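PDB 5OET: glutathione synthetase-like effector 30 (Gpa-GSS30-apo) from Globodera pallida, which is an effector of a plant-parasitic nematode, apparently derived from a housekeeping glutathione synthetase, the ATP-dependent ligase that joins gamma-glutamylcysteine to glycine. Local coordinates for residues 157-162 with 482-487; 235-240 with 307-312. All coordinates share one frame; numbering follows the deposited sequence.

Contact 1 of 2, residues 157-162 with 482-487; sequences RQPVAM and LGNMET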
# COMPACT_ATOMS: atom_id res chain seq x y z
N ARG A 157 -6.38 38.05 -10.25
CA ARG A 157 -6.65 38.16 -8.82
C ARG A 157 -5.63 37.44 -7.94
O ARG A 157 -5.39 37.85 -6.81
CB ARG A 157 -8.08 37.71 -8.52
CG ARG A 157 -9.05 38.85 -8.82
CD ARG A 157 -10.47 38.38 -8.91
NE ARG A 157 -11.33 39.44 -9.43
CZ ARG A 157 -12.64 39.33 -9.63
NH1 ARG A 157 -13.30 40.37 -10.13
NH2 ARG A 157 -13.28 38.20 -9.33
N GLN A 158 -5.05 36.36 -8.46
CA GLN A 158 -3.93 35.68 -7.81
C GLN A 158 -2.74 35.60 -8.77
O GLN A 158 -2.75 34.76 -9.66
CB GLN A 158 -4.35 34.29 -7.33
CG GLN A 158 -3.31 33.55 -6.52
CD GLN A 158 -2.58 34.40 -5.48
OE1 GLN A 158 -1.57 35.03 -5.78
NE2 GLN A 158 -3.06 34.37 -4.25
N PRO A 159 -1.74 36.48 -8.62
CA PRO A 159 -0.50 36.43 -9.44
C PRO A 159 0.33 35.17 -9.28
O PRO A 159 1.02 34.78 -10.22
CB PRO A 159 0.31 37.63 -8.93
CG PRO A 159 -0.69 38.54 -8.34
CD PRO A 159 -1.73 37.66 -7.73
N VAL A 160 0.30 34.56 -8.09
CA VAL A 160 1.11 33.39 -7.79
C VAL A 160 0.45 32.13 -8.33
O VAL A 160 -0.67 31.78 -7.95
CB VAL A 160 1.39 33.24 -6.27
CG1 VAL A 160 2.10 31.93 -5.96
CG2 VAL A 160 2.22 34.42 -5.77
N ALA A 161 1.17 31.46 -9.22
CA ALA A 161 0.78 30.19 -9.81
C ALA A 161 1.72 29.13 -9.31
O ALA A 161 2.89 29.40 -9.06
CB ALA A 161 0.83 30.27 -11.33
N MET A 162 1.19 27.93 -9.15
CA MET A 162 1.95 26.71 -8.90
C MET A 162 1.94 25.95 -10.20
O MET A 162 0.88 25.76 -10.78
CB MET A 162 1.28 25.89 -7.82
CG MET A 162 1.86 24.51 -7.64
SD MET A 162 1.18 23.81 -6.14
CE MET A 162 1.50 22.08 -6.46
N LEU A 482 7.07 27.43 -8.33
CA LEU A 482 6.15 28.40 -7.76
C LEU A 482 6.59 29.79 -8.24
O LEU A 482 7.72 30.23 -7.97
CB LEU A 482 6.18 28.32 -6.25
CG LEU A 482 4.89 28.69 -5.58
CD1 LEU A 482 3.75 27.78 -6.04
CD2 LEU A 482 5.13 28.62 -4.08
N GLY A 483 5.70 30.46 -8.97
CA GLY A 483 6.09 31.68 -9.66
C GLY A 483 4.98 32.70 -9.71
O GLY A 483 3.81 32.34 -9.56
N ASN A 484 5.37 33.96 -9.92
CA ASN A 484 4.45 35.08 -9.97
C ASN A 484 4.29 35.48 -11.42
O ASN A 484 5.25 35.86 -12.05
CB ASN A 484 4.99 36.25 -9.15
CG ASN A 484 4.10 37.47 -9.21
OD1 ASN A 484 3.76 37.97 -10.28
ND2 ASN A 484 3.73 37.97 -8.05
N MET A 485 3.08 35.44 -11.94
CA MET A 485 2.85 35.65 -13.36
C MET A 485 2.76 37.09 -13.81
O MET A 485 2.66 37.34 -15.02
CB MET A 485 1.59 34.94 -13.77
CG MET A 485 1.66 33.47 -13.47
SD MET A 485 0.34 32.69 -14.37
CE MET A 485 -1.07 33.22 -13.39
N GLU A 486 2.76 38.04 -12.87
CA GLU A 486 2.72 39.47 -13.21
C GLU A 486 4.11 40.02 -13.39
O GLU A 486 4.34 40.85 -14.26
CB GLU A 486 1.94 40.27 -12.16
CG GLU A 486 0.54 40.68 -12.60
CD GLU A 486 -0.41 40.89 -11.44
OE1 GLU A 486 -0.03 41.62 -10.50
OE2 GLU A 486 -1.52 40.30 -11.46
N THR A 487 5.03 39.57 -12.55
CA THR A 487 6.46 39.89 -12.66
C THR A 487 7.23 38.86 -13.52
O THR A 487 8.20 39.23 -14.18
CB THR A 487 7.10 39.98 -11.26
OG1 THR A 487 7.02 38.72 -10.58
CG2 THR A 487 6.36 41.01 -10.42
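Three backbone hydrogen bonds join residues 157-162 to 482-487. In the hydrogen-bonded pair A161/G483, A161 N donates to G483 O at 2.8 Å. G483 N donates to A161 O at 3.0 Å, and both donors lie nearly along the C=O axis. The third bond, M485 N to P159 O (2.8 Å), is almost straight at hydrogen, 173°, although the donor stands above the carbonyl plane. V160 N is satisfied by Q158 OE1, on an in-plane lone pair, while Q158 NE2 binds T334 O. The strands run antiparallel, 152° between their short axes, and pair the start of strand 160-173 with the end of strand 469-484 in the large mixed sheet of the synthetase-like fold. At that end N484 OD1 accepts from E486 N, an Asx turn, and from T487 N, which extends it to an Asx motif. The amide lies against the proline ring, N484 ND2 being 3.5 Å from P159 CB; the E486 carboxylate crosses obliquely at P159 CG. On the face shared by V160 and M162, L482 CD1 sits 3.6 Å from M162 CB. A161 CB points to the other face, where M485, bent at chi3 (-73°), brings its SD to 3.9 Å from A161 CB.

Contact 2 of 2, residues 235-240 with 307-312; sequences QAWLEF and VVAVVF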
# COMPACT_ATOMS: atom_id res chain seq x y z
N GLN A 235 4.70 25.02 0.08
CA GLN A 235 5.22 26.33 -0.27
C GLN A 235 4.13 27.23 -0.86
O GLN A 235 4.14 28.41 -0.61
CB GLN A 235 6.40 26.26 -1.25
CG GLN A 235 7.65 25.62 -0.69
CD GLN A 235 8.28 26.43 0.41
OE1 GLN A 235 8.46 27.64 0.29
NE2 GLN A 235 8.63 25.77 1.50
N ALA A 236 3.20 26.67 -1.63
CA ALA A 236 2.05 27.45 -2.13
C ALA A 236 1.14 27.94 -1.00
O ALA A 236 0.73 29.11 -0.96
CB ALA A 236 1.25 26.67 -3.16
N TRP A 237 0.83 27.03 -0.08
CA TRP A 237 0.05 27.37 1.10
C TRP A 237 0.71 28.52 1.86
O TRP A 237 0.05 29.49 2.20
CB TRP A 237 -0.06 26.14 1.99
CG TRP A 237 -0.94 26.32 3.16
CD1 TRP A 237 -2.30 26.28 3.17
CD2 TRP A 237 -0.52 26.55 4.50
NE1 TRP A 237 -2.76 26.47 4.45
CE2 TRP A 237 -1.68 26.63 5.28
CE3 TRP A 237 0.72 26.68 5.12
CZ2 TRP A 237 -1.63 26.85 6.65
CZ3 TRP A 237 0.77 26.89 6.47
CH2 TRP A 237 -0.40 26.98 7.23
N LEU A 238 2.02 28.42 2.10
CA LEU A 238 2.76 29.51 2.74
C LEU A 238 2.70 30.84 1.98
O LEU A 238 2.56 31.88 2.60
CB LEU A 238 4.22 29.13 2.96
CG LEU A 238 4.56 28.07 4.00
CD1 LEU A 238 6.06 27.80 3.97
CD2 LEU A 238 4.12 28.51 5.39
N GLU A 239 2.81 30.82 0.64
CA GLU A 239 2.72 32.06 -0.13
C GLU A 239 1.33 32.72 -0.03
O GLU A 239 1.22 33.92 -0.19
CB GLU A 239 3.05 31.87 -1.62
CG GLU A 239 4.36 31.17 -2.00
CD GLU A 239 5.55 31.36 -1.04
OE1 GLU A 239 5.95 32.53 -0.75
OE2 GLU A 239 6.12 30.32 -0.60
N PHE A 240 0.29 31.94 0.20
CA PHE A 240 -1.05 32.48 0.43
C PHE A 240 -1.16 33.17 1.81
O PHE A 240 -1.84 34.19 1.94
CB PHE A 240 -2.11 31.38 0.30
CG PHE A 240 -3.51 31.90 0.23
CD1 PHE A 240 -4.02 32.39 -0.95
CD2 PHE A 240 -4.32 31.91 1.37
CE1 PHE A 240 -5.31 32.88 -1.00
CE2 PHE A 240 -5.62 32.40 1.32
CZ PHE A 240 -6.12 32.89 0.14
N VAL A 307 -11.45 29.39 4.07
CA VAL A 307 -10.77 30.02 2.97
C VAL A 307 -9.87 28.96 2.34
O VAL A 307 -9.33 28.09 3.01
CB VAL A 307 -10.01 31.29 3.43
CG1 VAL A 307 -9.39 32.01 2.24
CG2 VAL A 307 -10.97 32.25 4.14
N VAL A 308 -9.79 28.98 1.01
CA VAL A 308 -9.04 27.99 0.27
C VAL A 308 -7.82 28.71 -0.27
O VAL A 308 -7.96 29.65 -1.05
CB VAL A 308 -9.87 27.40 -0.89
CG1 VAL A 308 -9.03 26.45 -1.72
CG2 VAL A 308 -11.09 26.66 -0.37
N ALA A 309 -6.65 28.27 0.16
CA ALA A 309 -5.37 28.85 -0.25
C ALA A 309 -4.91 28.33 -1.62
O ALA A 309 -4.40 29.10 -2.45
CB ALA A 309 -4.30 28.58 0.79
N VAL A 310 -5.09 27.03 -1.86
CA VAL A 310 -4.63 26.35 -3.06
C VAL A 310 -5.76 25.49 -3.58
O VAL A 310 -6.33 24.73 -2.82
CB VAL A 310 -3.46 25.42 -2.74
CG1 VAL A 310 -2.91 24.76 -4.01
CG2 VAL A 310 -2.38 26.17 -1.99
N VAL A 311 -6.06 25.59 -4.87
CA VAL A 311 -6.96 24.61 -5.50
C VAL A 311 -6.13 23.64 -6.32
O VAL A 311 -5.66 23.96 -7.40
CB VAL A 311 -8.06 25.25 -6.34
CG1 VAL A 311 -8.93 24.17 -6.98
CG2 VAL A 311 -8.93 26.12 -5.47
N PHE A 312 -5.95 22.44 -5.79
CA PHE A 312 -5.22 21.41 -6.47
C PHE A 312 -6.20 20.68 -7.39
O PHE A 312 -7.04 19.92 -6.94
CB PHE A 312 -4.54 20.52 -5.42
CG PHE A 312 -3.41 19.68 -5.95
CD1 PHE A 312 -2.55 20.11 -6.96
CD2 PHE A 312 -3.17 18.43 -5.38
CE1 PHE A 312 -1.51 19.29 -7.41
CE2 PHE A 312 -2.14 17.61 -5.83
CZ PHE A 312 -1.31 18.04 -6.83
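The C-terminal turn and a half of helix 225-240 meets strand 306-314 where its backbone turns a corner at A309, whose helical backbone angles depart from the extended ones of V308 and V310; the nearest CA pair, F240 and A309, is 5.7 Å apart. No hydrogen bond crosses between 235-240 and 307-312, so the evidence for the contact is apolar packing, centred on the F240 ring. With CG anti to the backbone N (chi1 -168°), that ring reaches over the corner and presents one face to A309. A309 CA lies 3.6 Å from the F240 ring centroid and only 13° off the ring normal, which meets the geometry of a CH-pi contact. A309 CB is shifted toward the root of the side chain, 3.4 Å from F240 CD2. At the far end of the ring, V307 CG1 comes within 3.9 Å of F240 CE2, the two side chains crossing at about a right angle. This is helix-on-sheet packing in an alpha/beta unit: strand 306-314 pairs in parallel with strand 246-251, which follows the helix, and V307 and A309 share backbone bonds with V246. Earlier on the helix, A236 CB touches V310 CG2 at 3.8 Å, the valine branch that stands anti to its own carbonyl carbon; the same methyl also faces W237 N. W237 touches A309 obliquely, CD1 lying 3.9 Å from A309 CB, while its indole NE1 is satisfied by A245 O.

In the fold
From the N terminus, the chain enters strand 160-173 at the first half of contact 1, then passes through helix 225-240 and, 67 residues later, strand 306-314. Contact 2 closes this shorter loop, and the chain goes on to 482-487 before contact 1 closes, 320 residues after it opened, so the two loops nest. Contact 1 lies within the large mixed sheet, whereas contact 2 joins the helix to the sheet that holds strands 246-251 and 306-314. Their centres are 12 Å apart, and L482 bridges them: its CD2 is 3.4 Å from E239 CG. Helix 225-240 thus packs against both sheets, and strand 336-337, backbone-bonded to M162 through K337 and to A309 through I336, adds a second link.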